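Local coordinates for protein malic enzyme (Entamoeba histolytica, PDB 3NV9) that probably catalyses the oxidative decarboxylation of malate to pyruvate with a nicotinamide dinucleotide as acceptor, as malic enzymes do, at residues E219-F224 and V293-L298; G228-T233 and I299-P304; S171-Y176 and T268-K273; S387-E392 and P415-D420; S287-C292 and A311-S316. All blocks are in the same frame, centred on the assembly; numbering follows the deposited sequence.

Interaction 1: residues E219-F224 and V293-L298; sequences ECRMVF and VGADVL
R221 and V297 start a parallel strand pairing: the carbonyl O of R221 accepts from both D296 N and V297 N. Two residues on, V223 N gives a nearly straight bond to V297 O (2.8 Å, 170° at the hydrogen). This is the tight part. On one face of the sheet M222 and V297 lie side by side and point the same way, M222 CG resting 3.6 Å from V297 CB, with L206 of helix 193-213 beyond V297. On the other face V223 CG2 meets A295 CB at 3.9 Å. Strands 222-225 and 297-300 are neighbouring strands of the parallel part of a Rossmann-type sheet, the NAD-binding domain of the malic enzymes. Toward the strand starts the contact opens to solvent and turns polar. There D296 OD1 takes R221 N on its anti lone pair (2.8 Å), while its OD2 forms a salt bridge with K215. The R221 side chain bends where NE leaves CD (chi3 60°). Its NH1 lies 3.0 Å from V293 O, and the guanidinium edge faces the G294 carbonyl carbon; NH2 is hydrogen-bonded to A291 O. V293 and G294 are exposed, and within this contact they meet R221 through NH1.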
# COMPACT_ATOMS: atom_id res chain seq x y z
N GLU A 219 -45.07 -4.23 -4.49
CA GLU A 219 -46.06 -5.03 -5.20
C GLU A 219 -45.43 -6.03 -6.18
O GLU A 219 -46.16 -6.74 -6.90
CB GLU A 219 -47.14 -4.14 -5.87
CG GLU A 219 -48.00 -3.26 -4.82
CD GLU A 219 -48.82 -4.12 -3.76
OE1 GLU A 219 -49.58 -5.04 -4.17
OE2 GLU A 219 -48.70 -3.85 -2.50
N CYS A 220 -44.08 -6.11 -6.18
CA CYS A 220 -43.31 -7.08 -7.01
C CYS A 220 -42.93 -8.43 -6.41
O CYS A 220 -42.37 -8.51 -5.33
CB CYS A 220 -42.05 -6.44 -7.55
SG CYS A 220 -42.37 -5.09 -8.65
N ARG A 221 -43.20 -9.50 -7.14
CA ARG A 221 -42.68 -10.77 -6.72
C ARG A 221 -41.21 -10.87 -7.18
O ARG A 221 -40.88 -10.77 -8.37
CB ARG A 221 -43.55 -11.91 -7.29
CG ARG A 221 -44.99 -12.04 -6.68
CD ARG A 221 -45.63 -13.41 -7.14
NE ARG A 221 -44.77 -14.49 -6.67
CZ ARG A 221 -44.03 -15.29 -7.45
NH1 ARG A 221 -44.06 -15.21 -8.77
NH2 ARG A 221 -43.23 -16.16 -6.87
N MET A 222 -40.34 -11.12 -6.22
CA MET A 222 -38.91 -11.20 -6.52
C MET A 222 -38.33 -12.57 -6.16
O MET A 222 -38.49 -13.02 -5.01
CB MET A 222 -38.20 -10.09 -5.77
CG MET A 222 -38.71 -8.70 -6.18
SD MET A 222 -37.72 -7.51 -5.33
CE MET A 222 -38.72 -5.99 -5.56
N VAL A 223 -37.67 -13.22 -7.14
CA VAL A 223 -36.94 -14.49 -6.90
C VAL A 223 -35.39 -14.30 -6.91
O VAL A 223 -34.84 -13.86 -7.91
CB VAL A 223 -37.29 -15.55 -7.95
CG1 VAL A 223 -36.52 -16.90 -7.67
CG2 VAL A 223 -38.80 -15.77 -8.02
N PHE A 224 -34.73 -14.67 -5.81
CA PHE A 224 -33.29 -14.61 -5.70
C PHE A 224 -32.58 -15.98 -5.86
O PHE A 224 -32.82 -16.87 -5.07
CB PHE A 224 -32.90 -14.00 -4.37
CG PHE A 224 -33.31 -12.56 -4.23
CD1 PHE A 224 -34.63 -12.22 -3.95
CD2 PHE A 224 -32.36 -11.53 -4.34
CE1 PHE A 224 -35.02 -10.84 -3.79
CE2 PHE A 224 -32.72 -10.16 -4.17
CZ PHE A 224 -34.06 -9.81 -3.92
N VAL A 293 -42.62 -18.52 -12.34
CA VAL A 293 -43.86 -18.20 -13.08
C VAL A 293 -44.57 -16.99 -12.44
O VAL A 293 -44.69 -16.90 -11.21
CB VAL A 293 -44.77 -19.47 -13.30
CG1 VAL A 293 -44.63 -20.45 -12.12
CG2 VAL A 293 -46.25 -19.10 -13.62
N GLY A 294 -44.93 -16.04 -13.28
CA GLY A 294 -45.47 -14.77 -12.81
C GLY A 294 -44.55 -13.81 -12.07
O GLY A 294 -45.00 -12.74 -11.63
N ALA A 295 -43.28 -14.16 -11.89
CA ALA A 295 -42.38 -13.28 -11.14
C ALA A 295 -42.07 -12.00 -11.91
O ALA A 295 -42.15 -11.94 -13.17
CB ALA A 295 -41.07 -13.99 -10.68
N ASP A 296 -41.72 -10.97 -11.15
CA ASP A 296 -41.38 -9.67 -11.71
C ASP A 296 -39.88 -9.46 -11.88
O ASP A 296 -39.43 -8.90 -12.87
CB ASP A 296 -42.02 -8.56 -10.82
CG ASP A 296 -43.57 -8.70 -10.75
OD1 ASP A 296 -44.12 -9.20 -9.75
OD2 ASP A 296 -44.21 -8.34 -11.73
N VAL A 297 -39.15 -9.91 -10.88
CA VAL A 297 -37.74 -9.66 -10.71
C VAL A 297 -37.08 -11.02 -10.40
O VAL A 297 -37.61 -11.84 -9.63
CB VAL A 297 -37.51 -8.63 -9.54
CG1 VAL A 297 -36.03 -8.41 -9.21
CG2 VAL A 297 -38.20 -7.28 -9.85
N LEU A 298 -35.93 -11.25 -11.04
CA LEU A 298 -35.13 -12.44 -10.86
C LEU A 298 -33.73 -11.91 -10.74
O LEU A 298 -33.25 -11.17 -11.65
CB LEU A 298 -35.23 -13.34 -12.10
CG LEU A 298 -34.33 -14.60 -12.22
CD1 LEU A 298 -34.27 -15.30 -10.90
CD2 LEU A 298 -34.84 -15.58 -13.33

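Interaction 2: residues G228-T233 and I299-P304; sequences GSSNTT and ISLSTP
N231 and I299 supply the direct polar link between helix start and strand end. N231 ND2 donates to I299 O, a weak bond at 3.5 Å though fairly straight (165°); the firmer partner of the same amide nitrogen is G226 O, in the loop ahead of the helix. The amide therefore ties the strand 297-300 and the turn after strand 222-225 to one side chain. Its other end fares differently: N231 OD1 sits 3.7 Å from I299 CG2, is buried by the contact and has no polar partner in the model. A water makes the second polar link, accepting from N231 N at 3.0 Å and donating to L301 O at 2.9 Å, so the first turn of the helix and the chain leaving the strand are joined through a single molecule. Two hydroxyls bond outside the pair: S230 OG, anti to its own carbonyl carbon (chi1 -63°), to D194 O, and S300 OG, on a side chain that points away from the helix, to E332. G228, the N-cap of helix 229-240, belongs to the strand-turn-helix unit that opens a Rossmann fold, where the helix N-terminus in relatives faces the dinucleotide. The apolar contact is made by L301. Its CD1 touches S230 CB at 3.7 Å, and both side chains also lie against T198 of helix 193-213.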
# COMPACT_ATOMS: atom_id res chain seq x y z
N GLY A 228 -25.57 -16.63 -1.47
CA GLY A 228 -24.25 -16.13 -1.11
C GLY A 228 -24.30 -14.79 -0.39
O GLY A 228 -25.38 -14.26 -0.12
N SER A 229 -23.13 -14.24 -0.10
CA SER A 229 -23.05 -13.04 0.75
C SER A 229 -23.58 -11.83 0.01
O SER A 229 -24.21 -10.98 0.62
CB SER A 229 -21.66 -12.79 1.26
OG SER A 229 -20.83 -12.33 0.20
N SER A 230 -23.34 -11.76 -1.30
CA SER A 230 -23.95 -10.68 -2.14
C SER A 230 -25.48 -10.72 -2.19
O SER A 230 -26.13 -9.74 -1.87
CB SER A 230 -23.40 -10.65 -3.57
OG SER A 230 -22.01 -10.37 -3.51
N ASN A 231 -26.03 -11.85 -2.62
CA ASN A 231 -27.46 -11.99 -2.76
C ASN A 231 -28.26 -11.74 -1.47
O ASN A 231 -29.33 -11.09 -1.49
CB ASN A 231 -27.80 -13.33 -3.38
CG ASN A 231 -28.42 -13.19 -4.74
OD1 ASN A 231 -28.33 -12.13 -5.37
ND2 ASN A 231 -29.11 -14.23 -5.20
N THR A 232 -27.72 -12.28 -0.38
CA THR A 232 -28.24 -12.13 0.97
C THR A 232 -28.37 -10.64 1.31
O THR A 232 -29.40 -10.20 1.84
CB THR A 232 -27.26 -12.85 1.97
OG1 THR A 232 -27.65 -14.21 2.13
CG2 THR A 232 -27.23 -12.25 3.31
N THR A 233 -27.32 -9.87 1.02
CA THR A 233 -27.30 -8.45 1.35
C THR A 233 -28.20 -7.68 0.40
O THR A 233 -28.81 -6.70 0.83
CB THR A 233 -25.89 -7.88 1.37
OG1 THR A 233 -25.01 -8.80 2.04
CG2 THR A 233 -25.86 -6.52 2.09
N ILE A 299 -33.09 -12.25 -9.63
CA ILE A 299 -31.77 -11.73 -9.32
C ILE A 299 -30.83 -12.88 -8.94
O ILE A 299 -31.11 -13.61 -7.95
CB ILE A 299 -31.83 -10.67 -8.16
CG1 ILE A 299 -32.65 -9.43 -8.55
CG2 ILE A 299 -30.47 -10.24 -7.75
CD1 ILE A 299 -32.64 -8.31 -7.45
N SER A 300 -29.77 -13.06 -9.73
CA SER A 300 -28.71 -14.03 -9.43
C SER A 300 -27.29 -13.44 -9.40
O SER A 300 -26.93 -12.63 -10.27
CB SER A 300 -28.72 -15.17 -10.46
OG SER A 300 -27.76 -16.18 -10.09
N LEU A 301 -26.52 -13.87 -8.39
CA LEU A 301 -25.07 -13.66 -8.27
C LEU A 301 -24.46 -14.93 -7.67
O LEU A 301 -23.95 -14.96 -6.53
CB LEU A 301 -24.72 -12.45 -7.40
CG LEU A 301 -23.53 -11.66 -7.98
CD1 LEU A 301 -23.29 -10.33 -7.27
CD2 LEU A 301 -22.19 -12.51 -8.07
N SER A 302 -24.55 -15.99 -8.46
CA SER A 302 -24.01 -17.28 -8.11
C SER A 302 -22.50 -17.15 -8.06
O SER A 302 -21.87 -16.89 -9.08
CB SER A 302 -24.46 -18.28 -9.19
OG SER A 302 -23.65 -19.45 -9.22
N THR A 303 -21.90 -17.28 -6.89
CA THR A 303 -20.43 -17.36 -6.79
C THR A 303 -20.03 -18.52 -5.87
O THR A 303 -20.54 -18.61 -4.74
CB THR A 303 -19.76 -15.97 -6.39
OG1 THR A 303 -18.40 -15.90 -6.85
CG2 THR A 303 -19.78 -15.71 -4.89
N PRO A 304 -19.17 -19.46 -6.34
CA PRO A 304 -18.71 -19.78 -7.68
C PRO A 304 -19.06 -21.25 -7.94
O PRO A 304 -19.54 -21.92 -7.01
CB PRO A 304 -17.21 -19.64 -7.51
CG PRO A 304 -16.95 -20.24 -6.11
CD PRO A 304 -18.28 -20.10 -5.34
O HOH W 1 -24.35 -14.07 -3.83

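Interaction 3: residues S171-Y176 and T268-K273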
# COMPACT_ATOMS: atom_id res chain seq x y z
N SER A 171 -14.86 -16.02 1.19
CA SER A 171 -15.92 -17.03 1.19
C SER A 171 -16.85 -16.92 2.40
O SER A 171 -16.45 -16.48 3.47
CB SER A 171 -15.27 -18.40 1.21
OG SER A 171 -14.63 -18.57 2.47
N GLN A 172 -18.11 -17.27 2.20
CA GLN A 172 -19.07 -17.34 3.29
C GLN A 172 -18.99 -18.76 3.86
O GLN A 172 -18.79 -19.70 3.10
CB GLN A 172 -20.50 -17.06 2.81
CG GLN A 172 -21.06 -18.18 1.92
CD GLN A 172 -22.57 -18.27 1.93
OE1 GLN A 172 -23.24 -17.80 2.85
NE2 GLN A 172 -23.12 -18.87 0.89
N PRO A 173 -19.23 -18.93 5.17
CA PRO A 173 -19.66 -17.94 6.12
C PRO A 173 -18.50 -17.20 6.79
O PRO A 173 -18.75 -16.35 7.65
CB PRO A 173 -20.42 -18.77 7.14
CG PRO A 173 -19.65 -20.11 7.15
CD PRO A 173 -19.32 -20.30 5.71
N ASN A 174 -17.27 -17.49 6.40
CA ASN A 174 -16.15 -16.72 6.95
C ASN A 174 -16.36 -15.18 6.82
O ASN A 174 -16.20 -14.43 7.80
CB ASN A 174 -14.81 -17.13 6.28
CG ASN A 174 -14.14 -18.35 6.93
OD1 ASN A 174 -14.63 -18.92 7.91
ND2 ASN A 174 -13.00 -18.76 6.36
N CYS A 175 -16.75 -14.70 5.62
CA CYS A 175 -16.91 -13.24 5.44
C CYS A 175 -17.83 -12.59 6.51
O CYS A 175 -17.59 -11.47 6.96
CB CYS A 175 -17.41 -12.92 4.04
SG CYS A 175 -19.00 -13.69 3.65
N TYR A 176 -18.83 -13.33 7.00
CA TYR A 176 -19.73 -12.76 8.03
C TYR A 176 -19.04 -12.54 9.37
O TYR A 176 -19.07 -11.43 9.97
CB TYR A 176 -20.99 -13.61 8.20
CG TYR A 176 -21.84 -13.74 6.95
CD1 TYR A 176 -22.42 -12.58 6.35
CD2 TYR A 176 -22.10 -14.97 6.40
CE1 TYR A 176 -23.23 -12.69 5.23
CE2 TYR A 176 -22.87 -15.09 5.25
CZ TYR A 176 -23.45 -13.93 4.67
OH TYR A 176 -24.27 -14.06 3.57
N THR A 268 -25.51 -21.29 13.27
CA THR A 268 -25.78 -19.86 13.39
C THR A 268 -24.70 -18.97 12.78
O THR A 268 -24.70 -17.74 12.96
CB THR A 268 -26.03 -19.45 14.82
OG1 THR A 268 -24.79 -19.48 15.54
CG2 THR A 268 -27.10 -20.38 15.45
N ARG A 269 -23.76 -19.60 12.09
CA ARG A 269 -22.82 -18.87 11.28
C ARG A 269 -23.61 -18.31 10.10
O ARG A 269 -23.23 -17.28 9.54
CB ARG A 269 -21.72 -19.79 10.80
CG ARG A 269 -20.66 -20.03 11.84
CD ARG A 269 -20.05 -21.40 11.65
NE ARG A 269 -20.17 -21.90 10.28
CZ ARG A 269 -19.79 -23.11 9.90
NH1 ARG A 269 -19.28 -23.96 10.80
NH2 ARG A 269 -19.93 -23.50 8.63
N PHE A 270 -24.72 -18.98 9.78
CA PHE A 270 -25.61 -18.60 8.69
C PHE A 270 -26.88 -17.84 9.16
O PHE A 270 -27.93 -17.92 8.54
CB PHE A 270 -25.99 -19.85 7.91
CG PHE A 270 -24.89 -20.37 6.99
CD1 PHE A 270 -24.07 -21.45 7.39
CD2 PHE A 270 -24.68 -19.80 5.72
CE1 PHE A 270 -23.05 -21.95 6.50
CE2 PHE A 270 -23.67 -20.30 4.83
CZ PHE A 270 -22.87 -21.37 5.22
N TYR A 271 -26.77 -17.09 10.24
CA TYR A 271 -27.92 -16.36 10.76
C TYR A 271 -28.63 -15.44 9.70
O TYR A 271 -29.86 -15.33 9.71
CB TYR A 271 -27.53 -15.55 11.98
CG TYR A 271 -26.72 -14.29 11.69
CD1 TYR A 271 -27.35 -13.04 11.55
CD2 TYR A 271 -25.33 -14.34 11.57
CE1 TYR A 271 -26.62 -11.88 11.29
CE2 TYR A 271 -24.59 -13.19 11.30
CZ TYR A 271 -25.23 -11.95 11.16
OH TYR A 271 -24.47 -10.80 10.89
N ARG A 272 -27.86 -14.80 8.80
CA ARG A 272 -28.47 -13.97 7.76
C ARG A 272 -29.42 -14.78 6.86
O ARG A 272 -30.52 -14.34 6.53
CB ARG A 272 -27.41 -13.13 6.98
CG ARG A 272 -26.23 -12.61 7.84
CD ARG A 272 -25.80 -11.12 7.64
NE ARG A 272 -26.82 -10.24 8.13
CZ ARG A 272 -26.69 -9.01 8.62
NH1 ARG A 272 -25.53 -8.32 8.72
NH2 ARG A 272 -27.83 -8.46 9.04
N LYS A 273 -29.04 -16.00 6.48
CA LYS A 273 -29.97 -16.82 5.71
C LYS A 273 -31.18 -17.19 6.58
O LYS A 273 -32.32 -17.28 6.08
CB LYS A 273 -29.32 -18.08 5.11
CG LYS A 273 -28.11 -17.84 4.18
CD LYS A 273 -27.42 -19.18 3.78
CE LYS A 273 -28.38 -20.21 3.13
NZ LYS A 273 -27.70 -21.49 2.76
O HOH W 2 -20.84 -16.22 10.38
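P173, Y176 and F270 lose the most surface here, P173 and F270 largely to each other. The P173 ring, following a cis peptide bond, points at the opposite segment and lies over one face of F270, its CB 4.2 Å from the ring centroid and 15° off the normal, a CH-pi contact; P173 CD closes on F270 CZ at 3.7 Å. F270 CG lies anti to its own carbonyl carbon (chi1 -76°). At the edge of this phenyl ring, near its plane, Q172 OE1 comes to 3.2 Å from F270 CE2, with amide and ring planes 70° apart; that oxygen is buried and finds no polar partner in the model. P173 also meets R269, its CG 3.6 Å from NE. The Y176 ring takes R272 CG over one face, offset toward the rim (4.3 Å to the centroid), while its own neighbour C175 puts SG over the opposite face. No direct hydrogen bond crosses; a water donates to R269 O (2.7 Å) and, weakly, to P173 O. Here the start of helix 174-185, in the N-terminal region of the malic enzyme, packs on the start of helix 271-279 in the NAD-binding region, a surface contact consistent with an interdomain interface.

Interaction 4: residues S387-E392 and P415-D420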
# COMPACT_ATOMS: atom_id res chain seq x y z
N SER A 387 -27.36 4.19 -3.23
CA SER A 387 -28.25 3.63 -4.25
C SER A 387 -29.16 4.69 -4.83
O SER A 387 -29.37 4.73 -6.03
CB SER A 387 -29.17 2.53 -3.73
OG SER A 387 -28.51 1.57 -2.99
N ARG A 388 -29.74 5.53 -3.98
CA ARG A 388 -30.70 6.52 -4.50
C ARG A 388 -29.94 7.53 -5.31
O ARG A 388 -30.38 7.88 -6.38
CB ARG A 388 -31.51 7.21 -3.41
CG ARG A 388 -32.42 6.28 -2.59
CD ARG A 388 -33.25 7.08 -1.53
NE ARG A 388 -34.02 6.18 -0.67
CZ ARG A 388 -34.96 5.31 -1.09
NH1 ARG A 388 -35.30 5.23 -2.38
NH2 ARG A 388 -35.57 4.53 -0.20
N ALA A 389 -28.77 7.95 -4.81
CA ALA A 389 -27.89 8.88 -5.51
C ALA A 389 -27.52 8.35 -6.88
O ALA A 389 -27.51 9.11 -7.88
CB ALA A 389 -26.63 9.15 -4.69
N LEU A 390 -27.19 7.04 -6.95
CA LEU A 390 -26.75 6.41 -8.22
C LEU A 390 -27.91 6.33 -9.20
O LEU A 390 -27.78 6.63 -10.39
CB LEU A 390 -26.14 5.00 -7.99
CG LEU A 390 -25.73 4.22 -9.23
CD1 LEU A 390 -24.83 5.04 -10.12
CD2 LEU A 390 -25.00 2.90 -8.86
N ALA A 391 -29.05 5.88 -8.69
CA ALA A 391 -30.24 5.74 -9.50
C ALA A 391 -30.73 7.11 -9.96
O ALA A 391 -31.06 7.26 -11.11
CB ALA A 391 -31.29 5.06 -8.69
N GLU A 392 -30.79 8.10 -9.07
CA GLU A 392 -31.26 9.46 -9.46
C GLU A 392 -30.29 10.15 -10.45
O GLU A 392 -30.72 10.76 -11.39
CB GLU A 392 -31.48 10.35 -8.24
CG GLU A 392 -32.41 9.76 -7.20
CD GLU A 392 -32.40 10.54 -5.87
OE1 GLU A 392 -31.57 11.48 -5.70
OE2 GLU A 392 -33.22 10.22 -4.99
N PRO A 415 -18.95 12.11 -6.48
CA PRO A 415 -19.08 13.13 -5.44
C PRO A 415 -20.50 13.25 -4.95
O PRO A 415 -20.73 13.57 -3.78
CB PRO A 415 -18.58 14.45 -6.12
CG PRO A 415 -18.69 14.14 -7.61
CD PRO A 415 -18.44 12.65 -7.75
N LYS A 416 -21.46 12.95 -5.80
CA LYS A 416 -22.83 12.96 -5.34
C LYS A 416 -23.08 11.77 -4.35
O LYS A 416 -23.66 11.97 -3.25
CB LYS A 416 -23.77 12.95 -6.54
CG LYS A 416 -25.20 12.67 -6.24
CD LYS A 416 -25.91 12.49 -7.57
CE LYS A 416 -27.43 12.19 -7.39
NZ LYS A 416 -28.13 13.51 -7.04
N GLU A 417 -22.66 10.55 -4.72
CA GLU A 417 -22.68 9.42 -3.75
C GLU A 417 -22.01 9.84 -2.46
O GLU A 417 -22.54 9.61 -1.40
CB GLU A 417 -22.05 8.11 -4.26
CG GLU A 417 -22.85 7.46 -5.35
CD GLU A 417 -22.24 6.18 -5.89
OE1 GLU A 417 -21.06 5.92 -5.64
OE2 GLU A 417 -22.96 5.41 -6.56
N ALA A 418 -20.87 10.50 -2.55
CA ALA A 418 -20.08 10.75 -1.38
C ALA A 418 -20.83 11.67 -0.43
O ALA A 418 -20.84 11.45 0.79
CB ALA A 418 -18.73 11.37 -1.78
N ALA A 419 -21.46 12.72 -0.99
CA ALA A 419 -22.17 13.71 -0.18
C ALA A 419 -23.43 13.12 0.40
O ALA A 419 -23.72 13.32 1.57
CB ALA A 419 -22.45 14.99 -1.00
N ASP A 420 -24.20 12.36 -0.39
CA ASP A 420 -25.40 11.72 0.19
C ASP A 420 -25.08 10.69 1.32
O ASP A 420 -25.75 10.67 2.39
CB ASP A 420 -26.25 11.04 -0.88
CG ASP A 420 -26.96 12.02 -1.84
OD1 ASP A 420 -27.66 11.49 -2.74
OD2 ASP A 420 -26.87 13.26 -1.71
O HOH W 3 -30.88 13.48 -7.57
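A389 and K416 meet in a helix-helix contact, partly buried, between helix 380-396 and helix 413-428. The two short segments run roughly antiparallel, at 148° with their axes 8.8 Å apart at closest approach. The small A389 lets the second helix come in: its CA is 5.5 Å from that of E417, and its CB points toward K416, E417 and D420, lying 3.2 Å from D420 OD1. K416 reaches across this alanine. With CG anti to the backbone N (chi1 168°) and an extended chain up to CE, it lays its aliphatic part over the A389 backbone, CE standing 3.1 Å from A389 O. Both helices belong to the later, helical portion of the NAD-binding region; L390 and S387 also touch helix 193-213, and P415, A418 and A419 lie against helix 438-461, so the pair is flanked by those two helices. L390 and E417 run side by side, pointing the same way, with E417 OE2 3.5 Å from L390 CB. At the polar margin K416 NZ and E392 OE1 are 4.2 Å apart, beyond a salt bridge, and a water links them, accepting from NZ and donating to OE1, each over 2.8 Å. No direct hydrogen bond joins the segments. D420 OD2 instead takes the indole N-H of W438, which would hold the carboxylate in place beside A389.

Interaction 5: residues S287-C292 and A311-S316. With GOL (glycerol), chain K.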
# COMPACT_ATOMS: atom_id res chain seq x y z
N SER A 287 -39.70 -25.39 -6.14
CA SER A 287 -38.69 -25.35 -7.20
C SER A 287 -38.55 -23.95 -7.81
O SER A 287 -39.56 -23.22 -7.97
CB SER A 287 -39.02 -26.37 -8.29
OG SER A 287 -40.07 -25.90 -9.12
N ILE A 288 -37.32 -23.60 -8.18
CA ILE A 288 -37.03 -22.32 -8.83
C ILE A 288 -38.07 -22.04 -9.89
O ILE A 288 -38.57 -20.92 -9.97
CB ILE A 288 -35.62 -22.25 -9.48
CG1 ILE A 288 -34.53 -22.49 -8.45
CG2 ILE A 288 -35.42 -20.89 -10.15
CD1 ILE A 288 -33.15 -22.85 -9.07
N ALA A 289 -38.40 -23.04 -10.70
CA ALA A 289 -39.41 -22.91 -11.78
C ALA A 289 -40.84 -22.58 -11.29
O ALA A 289 -41.59 -21.90 -12.00
CB ALA A 289 -39.42 -24.18 -12.66
N GLU A 290 -41.22 -23.10 -10.11
CA GLU A 290 -42.51 -22.80 -9.50
C GLU A 290 -42.47 -21.34 -9.05
O GLU A 290 -43.40 -20.57 -9.25
CB GLU A 290 -42.83 -23.73 -8.30
CG GLU A 290 -43.38 -25.17 -8.70
CD GLU A 290 -43.34 -26.24 -7.55
OE1 GLU A 290 -42.74 -27.32 -7.74
OE2 GLU A 290 -43.93 -25.97 -6.47
N ALA A 291 -41.37 -20.97 -8.43
CA ALA A 291 -41.19 -19.61 -8.01
C ALA A 291 -41.29 -18.62 -9.19
O ALA A 291 -41.97 -17.61 -9.09
CB ALA A 291 -39.88 -19.48 -7.29
N CYS A 292 -40.66 -18.94 -10.32
CA CYS A 292 -40.47 -17.97 -11.36
C CYS A 292 -41.71 -17.58 -12.13
O CYS A 292 -41.84 -16.42 -12.56
CB CYS A 292 -39.36 -18.42 -12.33
SG CYS A 292 -37.74 -18.19 -11.63
N ALA A 311 -33.71 -20.16 -19.62
CA ALA A 311 -34.58 -19.44 -20.56
C ALA A 311 -36.03 -19.61 -20.19
O ALA A 311 -36.86 -18.68 -20.36
CB ALA A 311 -34.40 -19.98 -21.98
N GLU A 312 -36.35 -20.84 -19.77
CA GLU A 312 -37.72 -21.23 -19.45
C GLU A 312 -38.21 -20.53 -18.17
O GLU A 312 -39.37 -20.18 -18.08
CB GLU A 312 -37.86 -22.75 -19.35
CG GLU A 312 -37.38 -23.32 -18.03
CD GLU A 312 -37.95 -24.72 -17.72
OE1 GLU A 312 -39.02 -25.04 -18.29
OE2 GLU A 312 -37.32 -25.47 -16.90
N TRP A 313 -37.35 -20.36 -17.18
CA TRP A 313 -37.75 -19.58 -15.99
C TRP A 313 -38.21 -18.17 -16.40
O TRP A 313 -39.24 -17.69 -15.93
CB TRP A 313 -36.60 -19.44 -15.01
CG TRP A 313 -36.11 -20.71 -14.45
CD1 TRP A 313 -36.74 -21.94 -14.50
CD2 TRP A 313 -34.93 -20.89 -13.69
NE1 TRP A 313 -35.98 -22.88 -13.83
CE2 TRP A 313 -34.88 -22.26 -13.30
CE3 TRP A 313 -33.88 -20.04 -13.29
CZ2 TRP A 313 -33.82 -22.80 -12.55
CZ3 TRP A 313 -32.83 -20.57 -12.53
CH2 TRP A 313 -32.80 -21.94 -12.18
N ILE A 314 -37.44 -17.55 -17.30
CA ILE A 314 -37.62 -16.16 -17.73
C ILE A 314 -38.94 -16.02 -18.48
O ILE A 314 -39.74 -15.14 -18.17
CB ILE A 314 -36.36 -15.68 -18.56
CG1 ILE A 314 -35.16 -15.47 -17.62
CG2 ILE A 314 -36.63 -14.41 -19.30
CD1 ILE A 314 -33.83 -15.11 -18.32
N LYS A 315 -39.13 -16.90 -19.47
CA LYS A 315 -40.31 -17.01 -20.29
C LYS A 315 -41.58 -17.11 -19.44
O LYS A 315 -42.61 -16.64 -19.84
CB LYS A 315 -40.13 -18.27 -21.17
CG LYS A 315 -41.13 -18.45 -22.27
CD LYS A 315 -40.64 -19.52 -23.27
CE LYS A 315 -41.21 -20.95 -22.99
NZ LYS A 315 -42.62 -21.11 -23.54
N SER A 316 -41.49 -17.73 -18.27
CA SER A 316 -42.67 -17.90 -17.42
C SER A 316 -42.94 -16.68 -16.53
O SER A 316 -43.98 -16.60 -15.89
CB SER A 316 -42.53 -19.15 -16.55
OG SER A 316 -41.71 -18.93 -15.42
C1 GOL K . -35.66 -25.71 -12.96
O1 GOL K . -36.44 -26.43 -13.92
C2 GOL K . -35.79 -26.32 -11.59
O2 GOL K . -36.85 -25.69 -10.95
C3 GOL K . -34.59 -26.16 -10.69
O3 GOL K . -35.18 -26.03 -9.40
O HOH W 4 -40.53 -21.24 -14.37
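C292 and W313 mark the closest approach of two short helices, 288-292 and 311-315, whose segment axes run nearly parallel, at 24° and 9.0 Å apart, with 5.6 Å between the CA atoms of those two residues. S287 is the N-cap of the first helix, its OG accepting from E290 N. W313 dominates the side-chain contact. Its CG lies anti to its carbonyl carbon (chi1 -63°). The ring end reaches the first helix, where I288 sets CG2 over the face of the six-membered ring and CD1 by CH2. C292 SG approaches the five-membered ring obliquely, 4.7 Å from its centroid, a sulfur-aromatic contact, and lies 3.8 Å from W313 CB. A289 CB sits 3.9 Å from the indole NE1. At the end of the second segment S316 OG turns back to donate to W313 O over 2.8 Å, and a water bridges this same hydroxyl to A289 O, donating to both. A glycerol, probably from the crystallisation liquor, sits beside both helices: its O2 accepts from A289 N at 3.1 Å, its O1 bonds weakly to E312 OE2, and its C1 lies at the edge of the indole near the plane. No direct hydrogen bond crosses between the helices, so their adhesion rests on the indole against aliphatic and sulfur atoms, with one water as the polar bridge; the glycerol is probably adventitious.

In the fold
Interactions 1, 2 and 5 belong to one Rossmann-type unit. Interactions 1 and 2 share strand 297-300, and V223 O meets I299 N at 2.9 Å where they join; interaction 5 packs the helices before and after that strand, with R221 NH2 to A291 O (2.9 Å) tying it to interaction 1. Interaction 2 is the most buried, while 1 and 5 are partly buried and run out toward solvent. Interaction 3, at the surface, touches interaction 2 through Y176 and Q172 and joins the N-terminal and NAD-binding regions. Interaction 4 stands apart. Backbone bonds carry interaction 1, direct hydrogen bonds are absent from 3, 4 and 5, and a separate water bridges each of 2, 3, 4 and 5.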